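Atg5 (Kluyveromyces marxianus, PDB 3VQI) takes part in autophagic vesicle formation and cytoplasm-to-vacuole transport, and is the partner to which Atg12 is conjugated. Local coordinates at residues I40-D45 / G49-T54. Sequence-based numbering, arbitrary orientation.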
# COMPACT_ATOMS: atom_id res chain seq x y z
N ILE A 40 3.05 3.60 16.44
CA ILE A 40 4.06 2.83 15.76
C ILE A 40 4.38 3.50 14.45
O ILE A 40 3.50 4.08 13.81
CB ILE A 40 3.58 1.41 15.51
CG1 ILE A 40 2.37 1.43 14.60
CG2 ILE A 40 3.21 0.76 16.83
CD1 ILE A 40 1.80 0.06 14.37
N VAL A 41 5.64 3.46 14.06
CA VAL A 41 6.03 4.05 12.80
C VAL A 41 5.85 2.94 11.78
O VAL A 41 6.27 1.81 12.01
CB VAL A 41 7.51 4.52 12.84
CG1 VAL A 41 7.88 5.17 11.51
CG2 VAL A 41 7.71 5.51 13.97
N MET A 42 5.18 3.25 10.67
CA MET A 42 4.96 2.26 9.62
C MET A 42 5.65 2.68 8.33
O MET A 42 5.75 3.87 8.01
CB MET A 42 3.47 2.10 9.32
CG MET A 42 2.66 1.42 10.40
SD MET A 42 0.95 1.27 9.87
CE MET A 42 0.20 0.59 11.38
N LEU A 43 6.14 1.70 7.59
CA LEU A 43 6.79 2.00 6.33
C LEU A 43 5.70 2.29 5.32
O LEU A 43 4.69 1.60 5.28
CB LEU A 43 7.64 0.82 5.89
CG LEU A 43 8.89 0.66 6.76
CD1 LEU A 43 9.56 -0.67 6.45
CD2 LEU A 43 9.84 1.83 6.50
N ARG A 44 5.89 3.34 4.51
CA ARG A 44 4.91 3.70 3.50
C ARG A 44 4.71 2.57 2.52
O ARG A 44 3.59 2.26 2.12
CB ARG A 44 5.34 4.96 2.77
CG ARG A 44 4.91 6.24 3.47
CD ARG A 44 5.44 7.51 2.82
NE ARG A 44 4.51 8.60 3.07
CZ ARG A 44 3.40 8.79 2.36
NH1 ARG A 44 3.11 7.98 1.35
NH2 ARG A 44 2.56 9.76 2.70
N ASP A 45 5.80 1.94 2.12
CA ASP A 45 5.72 0.84 1.18
C ASP A 45 5.83 -0.49 1.89
O ASP A 45 6.82 -1.21 1.77
CB ASP A 45 6.81 0.98 0.12
CG ASP A 45 6.24 1.37 -1.22
OD1 ASP A 45 5.35 0.64 -1.71
OD2 ASP A 45 6.68 2.39 -1.79
N GLY A 49 -1.22 -5.07 7.11
CA GLY A 49 -1.25 -6.41 7.66
C GLY A 49 0.05 -6.82 8.32
O GLY A 49 0.04 -7.69 9.19
N PHE A 50 1.18 -6.23 7.92
CA PHE A 50 2.45 -6.61 8.54
C PHE A 50 2.44 -6.16 9.99
O PHE A 50 3.13 -6.74 10.83
CB PHE A 50 3.67 -5.94 7.86
CG PHE A 50 3.97 -6.42 6.47
CD1 PHE A 50 3.56 -7.67 6.02
CD2 PHE A 50 4.74 -5.63 5.62
CE1 PHE A 50 3.91 -8.12 4.73
CE2 PHE A 50 5.10 -6.07 4.33
CZ PHE A 50 4.69 -7.32 3.89
N TYR A 51 1.67 -5.12 10.28
CA TYR A 51 1.63 -4.57 11.63
C TYR A 51 0.53 -5.11 12.54
O TYR A 51 0.58 -4.91 13.75
CB TYR A 51 1.53 -3.04 11.56
CG TYR A 51 2.66 -2.40 10.81
CD1 TYR A 51 3.88 -2.15 11.44
CD2 TYR A 51 2.55 -2.10 9.46
CE1 TYR A 51 4.97 -1.62 10.74
CE2 TYR A 51 3.63 -1.57 8.74
CZ TYR A 51 4.84 -1.33 9.38
OH TYR A 51 5.90 -0.79 8.68
N LEU A 52 -0.43 -5.82 11.95
CA LEU A 52 -1.56 -6.38 12.70
C LEU A 52 -1.23 -7.10 14.01
O LEU A 52 -1.67 -6.67 15.06
CB LEU A 52 -2.38 -7.31 11.80
CG LEU A 52 -3.89 -7.09 11.78
CD1 LEU A 52 -4.59 -8.36 11.31
CD2 LEU A 52 -4.37 -6.73 13.17
N PRO A 53 -0.48 -8.22 13.96
CA PRO A 53 -0.16 -8.92 15.21
C PRO A 53 0.58 -8.12 16.28
O PRO A 53 0.39 -8.35 17.47
CB PRO A 53 0.64 -10.14 14.74
CG PRO A 53 1.11 -9.77 13.37
CD PRO A 53 -0.05 -9.01 12.80
N THR A 54 1.43 -7.20 15.85
CA THR A 54 2.18 -6.38 16.79
C THR A 54 1.18 -5.49 17.52
O THR A 54 1.22 -5.37 18.74
CB THR A 54 3.18 -5.48 16.04
OG1 THR A 54 3.93 -6.28 15.12
CG2 THR A 54 4.11 -4.78 17.02
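Tyr51 reaches from the helix to the edge strand and lies with one ring face against Met42, an instructive case of a single aromatic side chain linking two elements of secondary structure. Met42 CG stands over the middle of the ring, 3.5 Å from the Tyr51 centroid and only 8° off the ring normal, in a CH-pi contact. From there the methionine chain, extended beyond CG, runs back over the same face in the direction opposite to the tyrosine. This carries SD to 4.2 Å from the Tyr51 centroid, a Met-aromatic contact, and brings CE to 3.9 Å from Tyr51 CB, near the root of the ring. Ile40, two residues earlier on the strand, adds its CD1 at 4.2 Å from Tyr51 CB, the two side chains meeting at a slant.

Strand 37-43 is the outermost strand at one side of the five-stranded sheet of the ubiquitin-fold UblA domain, and helix 48-59 follows it after a short connection. The segment axes run nearly antiparallel, at 157° and 9.9 Å apart, a gap that the tyrosine spans. Alongside, strand 15-22 pairs with the edge strand through backbone hydrogen bonds, Met42 with Ile16 and Ile40 with Val18, and the methionine side chain also touches Val18 and Leu48.

At the far end of the ring the phenol oxygen accepts a nearly straight hydrogen bond from the backbone: Leu43 N lies 2.7 Å from Tyr51 OH, with 171° at the hydrogen. The Leu43 side chain crosses that of Tyr51 at about a right angle, its CB 3.7 Å from Tyr51 OH. A phenylalanine in place of Tyr51 would probably leave the Leu43 amide without this acceptor and the ring without its polar anchor on the strand.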